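PDB 3HOL: TbpB, which probably binds host transferrin at the bacterial cell surface as the lipoprotein component of the receptor through which the pathogen acquires iron. Local coordinates for residues L119-S125 with S173-F179; N205-A211 with S233-Y239; A243-K249 with V260-H265. One frame throughout, in Å; residues are numbered along the deposited sequence.

Interaction 1. Residues L119-S125 with S173-F179; sequences LLTYTGS and SQFEVDF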
# COMPACT_ATOMS: atom_id res chain seq x y z
N LEU A 119 13.76 -0.13 17.95
CA LEU A 119 14.50 -1.08 17.07
C LEU A 119 13.77 -2.42 17.20
O LEU A 119 13.72 -2.99 18.28
CB LEU A 119 15.97 -1.17 17.50
CG LEU A 119 16.97 -2.11 16.81
CD1 LEU A 119 17.16 -1.76 15.33
CD2 LEU A 119 18.30 -1.95 17.57
N LEU A 120 13.13 -2.87 16.12
CA LEU A 120 12.23 -4.02 16.22
C LEU A 120 12.69 -5.23 15.41
O LEU A 120 13.11 -5.11 14.26
CB LEU A 120 10.80 -3.61 15.84
CG LEU A 120 10.01 -2.77 16.86
CD1 LEU A 120 8.83 -2.13 16.13
CD2 LEU A 120 9.54 -3.62 18.03
N THR A 121 12.61 -6.40 16.04
CA THR A 121 13.03 -7.67 15.39
C THR A 121 11.79 -8.38 14.91
O THR A 121 10.91 -8.63 15.71
CB THR A 121 13.81 -8.55 16.39
OG1 THR A 121 15.05 -7.91 16.63
CG2 THR A 121 14.09 -9.95 15.83
N TYR A 122 11.69 -8.67 13.61
CA TYR A 122 10.59 -9.49 13.09
C TYR A 122 11.16 -10.90 12.90
O TYR A 122 12.22 -11.07 12.27
CB TYR A 122 10.15 -8.96 11.74
CG TYR A 122 9.48 -7.62 11.78
CD1 TYR A 122 8.10 -7.52 11.58
CD2 TYR A 122 10.22 -6.45 12.02
CE1 TYR A 122 7.45 -6.24 11.60
CE2 TYR A 122 9.57 -5.17 12.06
CZ TYR A 122 8.20 -5.09 11.84
OH TYR A 122 7.58 -3.88 11.85
N THR A 123 10.43 -11.90 13.40
CA THR A 123 10.83 -13.28 13.31
C THR A 123 9.77 -14.08 12.59
O THR A 123 8.56 -13.89 12.83
CB THR A 123 11.00 -13.86 14.73
OG1 THR A 123 12.05 -13.13 15.39
CG2 THR A 123 11.50 -15.29 14.63
N GLY A 124 10.22 -15.01 11.74
CA GLY A 124 9.30 -15.84 10.97
C GLY A 124 10.02 -16.90 10.15
O GLY A 124 10.98 -17.50 10.62
N SER A 125 9.52 -17.16 8.93
CA SER A 125 10.09 -18.23 8.10
C SER A 125 10.40 -17.70 6.73
O SER A 125 10.14 -16.55 6.43
CB SER A 125 9.09 -19.39 7.92
OG SER A 125 7.93 -18.94 7.21
N SER A 173 13.50 -17.09 9.41
CA SER A 173 13.93 -15.76 9.05
C SER A 173 13.91 -14.85 10.27
O SER A 173 13.09 -15.02 11.19
CB SER A 173 13.01 -15.21 7.96
OG SER A 173 11.72 -15.04 8.48
N GLN A 174 14.80 -13.86 10.26
CA GLN A 174 14.85 -12.85 11.29
C GLN A 174 15.30 -11.53 10.67
O GLN A 174 16.26 -11.51 9.89
CB GLN A 174 15.75 -13.30 12.46
CG GLN A 174 15.83 -12.29 13.62
CD GLN A 174 16.59 -12.80 14.84
OE1 GLN A 174 16.40 -13.93 15.28
NE2 GLN A 174 17.45 -11.94 15.41
N PHE A 175 14.60 -10.44 11.00
CA PHE A 175 14.92 -9.13 10.44
C PHE A 175 14.98 -8.10 11.56
O PHE A 175 14.18 -8.17 12.49
CB PHE A 175 13.83 -8.69 9.43
CG PHE A 175 13.56 -9.71 8.34
CD1 PHE A 175 14.31 -9.72 7.16
CD2 PHE A 175 12.56 -10.67 8.52
CE1 PHE A 175 14.07 -10.71 6.15
CE2 PHE A 175 12.28 -11.66 7.52
CZ PHE A 175 13.03 -11.68 6.35
N GLU A 176 15.93 -7.17 11.49
CA GLU A 176 15.95 -6.10 12.49
C GLU A 176 15.70 -4.79 11.79
O GLU A 176 16.43 -4.42 10.89
CB GLU A 176 17.32 -6.08 13.21
CG GLU A 176 17.45 -4.95 14.20
CD GLU A 176 18.90 -4.77 14.68
OE1 GLU A 176 19.27 -5.49 15.61
OE2 GLU A 176 19.67 -3.95 14.10
N VAL A 177 14.65 -4.09 12.20
CA VAL A 177 14.28 -2.84 11.53
C VAL A 177 14.55 -1.66 12.46
O VAL A 177 14.01 -1.59 13.58
CB VAL A 177 12.80 -2.83 11.04
CG1 VAL A 177 12.46 -1.49 10.32
CG2 VAL A 177 12.55 -4.04 10.08
N ASP A 178 15.36 -0.73 11.97
CA ASP A 178 15.57 0.54 12.67
C ASP A 178 14.68 1.57 11.99
O ASP A 178 15.02 2.07 10.91
CB ASP A 178 17.05 0.95 12.62
CG ASP A 178 17.36 2.20 13.51
OD1 ASP A 178 16.45 3.00 13.80
OD2 ASP A 178 18.53 2.36 13.91
N PHE A 179 13.51 1.84 12.58
CA PHE A 179 12.58 2.76 11.94
C PHE A 179 13.10 4.22 11.93
O PHE A 179 12.71 5.03 11.06
CB PHE A 179 11.17 2.64 12.57
CG PHE A 179 10.45 1.35 12.15
CD1 PHE A 179 10.49 0.20 12.96
CD2 PHE A 179 9.77 1.28 10.93
CE1 PHE A 179 9.81 -1.01 12.56
CE2 PHE A 179 9.11 0.10 10.51
CZ PHE A 179 9.15 -1.06 11.31
O HOH W 1 17.20 -9.25 15.16
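Strands 119-125 and 173-178 run antiparallel, their axes 4.6 Å apart at closest approach and their directions 162° from each other. Three hydrogen-bonded pairs form the ladder: Leu120 with Val177 (Leu120 N to Val177 O 3.0 Å, Val177 N to Leu120 O 2.8 Å), Tyr122 with Phe175 (Tyr122 N to Phe175 O and Phe175 N to Tyr122 O, both 2.8 Å) and Gly124 with Ser173 (Gly124 N to Ser173 O 2.9 Å, Ser173 N to Gly124 O 2.8 Å). Thr121 faces Glu176, and Thr123 faces Gln174, in the non-hydrogen-bonded pairs between them. At one end Ser173 OG also donates to Ser125 O (3.0 Å). The two faces differ. On one, Leu120, Tyr122, Phe175 and Val177 turn into the interior of the N-lobe beta barrel: Tyr122 CE2 lies 3.8 Å from Val177 CG2, and the Phe179 ring folds back so that its CE1 is 3.9 Å from Leu120 CD1 and its CZ 3.3 Å from Tyr122 OH. That hydroxyl is hydrogen-bonded to Ala243 O. The other face carries Thr121, Thr123, Gln174 and Glu176; here a water links Thr121 OG1 (2.9 Å) to Gln174 NE2 (2.7 Å), while Leu119 CD1 packs on Glu176 CG at 3.4 Å. This largely apolar face against a mostly polar one is consistent with a barrel wall that has a hydrophobic core inside and solvent outside, the reverse of a water-filled membrane pore.

Interaction 2. Residues N205-A211 with S233-Y239; sequences NRFTGAA and SLEGGFY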
# COMPACT_ATOMS: atom_id res chain seq x y z
N ASN A 205 5.27 2.20 2.87
CA ASN A 205 5.20 1.02 3.73
C ASN A 205 5.92 -0.17 3.10
O ASN A 205 5.66 -1.32 3.46
CB ASN A 205 3.75 0.66 4.15
CG ASN A 205 2.82 0.52 2.97
OD1 ASN A 205 3.23 0.04 1.92
ND2 ASN A 205 1.57 0.99 3.11
N ARG A 206 6.84 0.11 2.17
CA ARG A 206 7.56 -0.97 1.48
C ARG A 206 9.06 -0.90 1.79
O ARG A 206 9.56 0.10 2.31
CB ARG A 206 7.33 -0.91 -0.05
CG ARG A 206 5.87 -0.84 -0.49
CD ARG A 206 5.09 -2.06 -0.05
NE ARG A 206 5.41 -3.23 -0.85
CZ ARG A 206 4.68 -4.34 -0.87
NH1 ARG A 206 3.59 -4.43 -0.11
NH2 ARG A 206 5.03 -5.38 -1.63
N PHE A 207 9.76 -2.01 1.55
CA PHE A 207 11.21 -1.98 1.62
C PHE A 207 11.78 -2.57 0.34
O PHE A 207 11.18 -3.49 -0.26
CB PHE A 207 11.74 -2.68 2.89
CG PHE A 207 11.06 -3.98 3.19
CD1 PHE A 207 11.53 -5.16 2.64
CD2 PHE A 207 9.87 -4.02 3.94
CE1 PHE A 207 10.85 -6.39 2.87
CE2 PHE A 207 9.23 -5.21 4.19
CZ PHE A 207 9.73 -6.41 3.64
N THR A 208 12.93 -2.02 -0.10
CA THR A 208 13.64 -2.53 -1.28
C THR A 208 15.12 -2.67 -1.00
O THR A 208 15.74 -1.83 -0.27
CB THR A 208 13.49 -1.58 -2.51
OG1 THR A 208 13.91 -0.27 -2.13
CG2 THR A 208 12.04 -1.47 -2.94
N GLY A 209 15.74 -3.71 -1.55
CA GLY A 209 17.13 -3.93 -1.26
C GLY A 209 17.71 -5.16 -1.91
O GLY A 209 17.35 -5.47 -3.05
N ALA A 210 18.55 -5.89 -1.16
CA ALA A 210 19.34 -6.97 -1.70
C ALA A 210 19.44 -8.16 -0.76
O ALA A 210 19.42 -8.01 0.47
CB ALA A 210 20.76 -6.45 -2.08
N ALA A 211 19.57 -9.37 -1.33
CA ALA A 211 19.92 -10.53 -0.50
C ALA A 211 21.32 -10.94 -0.92
O ALA A 211 21.61 -11.03 -2.13
CB ALA A 211 18.93 -11.71 -0.72
N SER A 233 16.90 -7.81 -6.06
CA SER A 233 15.46 -7.60 -6.24
C SER A 233 14.66 -8.02 -5.01
O SER A 233 13.60 -8.66 -5.11
CB SER A 233 14.95 -8.32 -7.50
OG SER A 233 15.16 -9.74 -7.38
N LEU A 234 15.17 -7.67 -3.84
CA LEU A 234 14.40 -7.91 -2.62
C LEU A 234 13.38 -6.79 -2.49
O LEU A 234 13.74 -5.60 -2.51
CB LEU A 234 15.31 -7.93 -1.38
CG LEU A 234 14.60 -8.39 -0.09
CD1 LEU A 234 15.56 -9.21 0.80
CD2 LEU A 234 14.07 -7.22 0.68
N GLU A 235 12.11 -7.14 -2.32
CA GLU A 235 11.05 -6.12 -2.16
C GLU A 235 9.99 -6.73 -1.32
O GLU A 235 9.57 -7.91 -1.56
CB GLU A 235 10.46 -5.67 -3.52
CG GLU A 235 9.65 -4.32 -3.53
CD GLU A 235 8.20 -4.38 -3.00
OE1 GLU A 235 7.61 -5.50 -2.84
OE2 GLU A 235 7.61 -3.28 -2.76
N GLY A 236 9.50 -5.95 -0.35
CA GLY A 236 8.36 -6.42 0.44
C GLY A 236 7.64 -5.28 1.10
O GLY A 236 7.89 -4.15 0.75
N GLY A 237 6.74 -5.58 2.03
CA GLY A 237 5.96 -4.54 2.68
C GLY A 237 5.71 -4.84 4.14
O GLY A 237 5.85 -6.00 4.60
N PHE A 238 5.36 -3.77 4.86
CA PHE A 238 4.82 -3.88 6.20
C PHE A 238 3.33 -3.90 6.11
O PHE A 238 2.75 -3.14 5.36
CB PHE A 238 5.28 -2.68 7.04
CG PHE A 238 6.78 -2.67 7.25
CD1 PHE A 238 7.37 -3.58 8.15
CD2 PHE A 238 7.58 -1.78 6.53
CE1 PHE A 238 8.74 -3.58 8.37
CE2 PHE A 238 8.98 -1.79 6.72
CZ PHE A 238 9.55 -2.70 7.68
N TYR A 239 2.73 -4.80 6.87
CA TYR A 239 1.29 -5.00 6.84
C TYR A 239 0.75 -4.99 8.28
O TYR A 239 1.49 -5.22 9.24
CB TYR A 239 0.97 -6.34 6.20
CG TYR A 239 1.40 -6.50 4.74
CD1 TYR A 239 0.49 -6.30 3.71
CD2 TYR A 239 2.69 -6.93 4.42
CE1 TYR A 239 0.85 -6.49 2.37
CE2 TYR A 239 3.08 -7.12 3.07
CZ TYR A 239 2.13 -6.91 2.05
OH TYR A 239 2.45 -7.09 0.71
O HOH W 2 2.86 -2.85 2.39
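Phe207 has the most surface covered here, followed by Leu234 and Arg206. With chi1 near +60° (p), the Phe207 ring swings across the neighbouring strand and lies over Gly236, whose CA sits 3.8 Å from the ring centroid in a CH-pi contact; a CB on Gly236 would collide with Phe207 CZ. The edge of the ring points at the face of Phe238, giving a T-shaped pair with centroids 5.2 Å apart and planes at 64°, while Phe207 CD1 meets Leu234 CD2 at 3.8 Å. Beneath these side chains strands 206-211 and 233-239 run antiparallel. Phe207 pairs with Gly236 (Phe207 N to Gly236 O and Gly236 N to Phe207 O, both 3.0 Å), Gly209 pairs with Leu234, and Phe238 N reaches Asn205 O at 2.8 Å. Both strands belong to the N-lobe beta barrel, and Phe207, Leu234 and Phe238 fill its core together with Met246 and Val198 from flanking strands. Arg206 occupies the other face. Its guanidinium forms a two-pronged salt bridge with Glu235, from Arg206 NE to Glu235 OE2 and from Arg206 NH2 to Glu235 OE1, each 2.9 Å, and Arg206 NH1 donates to Tyr239 OH at 3.0 Å. The flat group passes over Gly237, with Arg206 NH1 3.7 Å from Gly237 CA, where a CB would clash; Pro26 touches the same arginine from outside the barrel wall.

Interaction 3. Residues A243-K249 with V260-H265; sequences AEEMAGK and VFSAKH
Four backbone hydrogen bonds of 3.0 Å join strands 245-249 and 260-265: Met246 N to Ala263 O, Ala263 N to Met246 O, Gly248 N to Phe261 O and Phe261 N to Gly248 O. A longer one, His265 N to Glu244 O (3.3 Å), extends the ladder. The extended strands are antiparallel (173°, axes 4.7 Å apart), with Glu245-Lys264, Ala247-Ser262 and Lys249-Val260 as non-hydrogen-bonded pairs, CA-CA 4.1 to 4.2 Å. Ala243 (phi/psi 60°/37°, left-handed) and Glu244 (-55°/-31°) lead into the first. Lys264 NZ stays 4.2 Å from Glu245 OE2, beyond a salt bridge; one water spans them (2.6 Å to each atom), and another joins Lys264 NZ, Glu244 O and His265 O. Glu245 itself hydrogen-bonds to Tyr83 N. Inside, Phe261 (chi1 48°, chi2 87°) lays its ring over Gly248, whose CA is 4.0 Å from the centroid, a CH-pi contact. Met246 (chi1 p, chi2 t, chi3 m) brings CE to 4.0 Å from Phe261 CE1. Glu244 and Glu245 together oppose Tyr239 in a classic beta bulge. This beta hairpin of the N-lobe barrel lies between strand 231-239, beside 245-251, and strand 119-133, beside 257-265, with strand 101-107 packed against Ala247, Lys249 and Val260.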
# COMPACT_ATOMS: atom_id res chain seq x y z
N ALA A 243 2.31 -1.70 11.01
CA ALA A 243 3.50 -2.50 10.61
C ALA A 243 3.82 -3.63 11.64
O ALA A 243 4.98 -3.95 11.89
CB ALA A 243 4.72 -1.58 10.35
N GLU A 244 2.77 -4.22 12.20
CA GLU A 244 2.91 -5.37 13.07
C GLU A 244 3.68 -6.53 12.40
O GLU A 244 4.36 -7.24 13.08
CB GLU A 244 1.52 -5.88 13.49
CG GLU A 244 0.76 -4.92 14.45
CD GLU A 244 -0.16 -3.92 13.77
OE1 GLU A 244 0.03 -3.49 12.61
OE2 GLU A 244 -1.10 -3.50 14.45
N GLU A 245 3.57 -6.67 11.08
CA GLU A 245 4.10 -7.85 10.38
C GLU A 245 4.72 -7.39 9.06
O GLU A 245 4.54 -6.21 8.65
CB GLU A 245 2.95 -8.87 10.13
CG GLU A 245 2.43 -9.48 11.48
CD GLU A 245 1.20 -10.30 11.32
OE1 GLU A 245 0.85 -10.68 10.18
OE2 GLU A 245 0.55 -10.56 12.33
N MET A 246 5.48 -8.29 8.42
CA MET A 246 6.14 -7.95 7.16
C MET A 246 6.20 -9.20 6.29
O MET A 246 6.20 -10.34 6.81
CB MET A 246 7.55 -7.37 7.41
CG MET A 246 8.45 -8.36 8.19
SD MET A 246 10.17 -7.76 8.35
CE MET A 246 10.86 -8.21 6.69
N ALA A 247 6.25 -9.01 4.97
CA ALA A 247 6.35 -10.15 4.06
C ALA A 247 7.01 -9.64 2.80
O ALA A 247 6.98 -8.42 2.51
CB ALA A 247 4.95 -10.74 3.76
N GLY A 248 7.64 -10.53 2.06
CA GLY A 248 8.26 -10.10 0.79
C GLY A 248 8.94 -11.21 0.05
O GLY A 248 8.74 -12.40 0.35
N LYS A 249 9.73 -10.83 -0.95
CA LYS A 249 10.31 -11.84 -1.84
C LYS A 249 11.60 -11.31 -2.44
O LYS A 249 11.87 -10.09 -2.41
CB LYS A 249 9.33 -12.21 -2.99
CG LYS A 249 9.33 -11.17 -4.14
CD LYS A 249 8.21 -11.48 -5.17
CE LYS A 249 8.38 -10.68 -6.48
NZ LYS A 249 8.44 -9.19 -6.19
N VAL A 260 10.60 -16.32 -0.67
CA VAL A 260 9.55 -15.52 -0.02
C VAL A 260 9.74 -15.60 1.49
O VAL A 260 10.39 -16.51 1.98
CB VAL A 260 8.08 -16.02 -0.33
CG1 VAL A 260 7.73 -15.89 -1.84
CG2 VAL A 260 7.88 -17.53 0.11
N PHE A 261 9.17 -14.65 2.22
CA PHE A 261 9.33 -14.66 3.68
C PHE A 261 8.20 -13.89 4.32
O PHE A 261 7.53 -13.09 3.67
CB PHE A 261 10.71 -14.08 4.10
CG PHE A 261 11.05 -12.77 3.42
CD1 PHE A 261 10.64 -11.55 3.96
CD2 PHE A 261 11.82 -12.76 2.26
CE1 PHE A 261 10.96 -10.34 3.32
CE2 PHE A 261 12.12 -11.55 1.61
CZ PHE A 261 11.69 -10.35 2.15
N SER A 262 7.91 -14.23 5.57
CA SER A 262 6.97 -13.45 6.38
C SER A 262 7.40 -13.57 7.86
O SER A 262 8.01 -14.56 8.28
CB SER A 262 5.53 -13.98 6.18
OG SER A 262 5.45 -15.37 6.49
N ALA A 263 7.08 -12.54 8.65
CA ALA A 263 7.58 -12.46 10.01
C ALA A 263 6.76 -11.42 10.77
O ALA A 263 6.09 -10.60 10.17
CB ALA A 263 9.05 -12.05 9.99
N LYS A 264 6.86 -11.44 12.09
CA LYS A 264 6.07 -10.57 12.96
C LYS A 264 6.99 -10.09 14.07
O LYS A 264 7.83 -10.88 14.53
CB LYS A 264 4.94 -11.42 13.55
CG LYS A 264 4.21 -10.84 14.75
CD LYS A 264 3.16 -11.86 15.27
CE LYS A 264 2.41 -11.28 16.49
NZ LYS A 264 1.93 -9.87 16.25
N HIS A 265 6.85 -8.82 14.48
CA HIS A 265 7.72 -8.29 15.52
C HIS A 265 7.14 -8.60 16.92
O HIS A 265 5.97 -8.90 17.08
CB HIS A 265 8.06 -6.78 15.35
CG HIS A 265 6.95 -5.83 15.71
ND1 HIS A 265 6.52 -5.63 17.01
CD2 HIS A 265 6.20 -5.00 14.94
CE1 HIS A 265 5.55 -4.74 17.02
NE2 HIS A 265 5.34 -4.33 15.78
O HOH W 3 3.66 -7.68 15.80
O HOH W 4 0.27 -9.13 14.46

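How the interactions relate
From the N terminus, interaction 1 comes first, pairing 119-125 with 173-179 across 47 intervening residues. Interaction 2 then closes the 21 residues between 205-211 and 233-239, and interaction 3 a short hairpin, with 10 residues between its segments, half of them still strand. The three follow in series; none nests in or crosses another. Strands 183-190 and 193-203 bridge interactions 1 and 2, while 231-239 pairs directly with 245-251, through Gly237 N to Ala247 O (2.9 Å) among others. Strand 257-265 finally returns to 119-133, where Thr123 N meets Lys264 O at 3.0 Å, so the sheet curls shut into a barrel. Inside it Phe238 touches Tyr122 and Phe179, and Phe175 meets Phe261, merging the three contacts into one core.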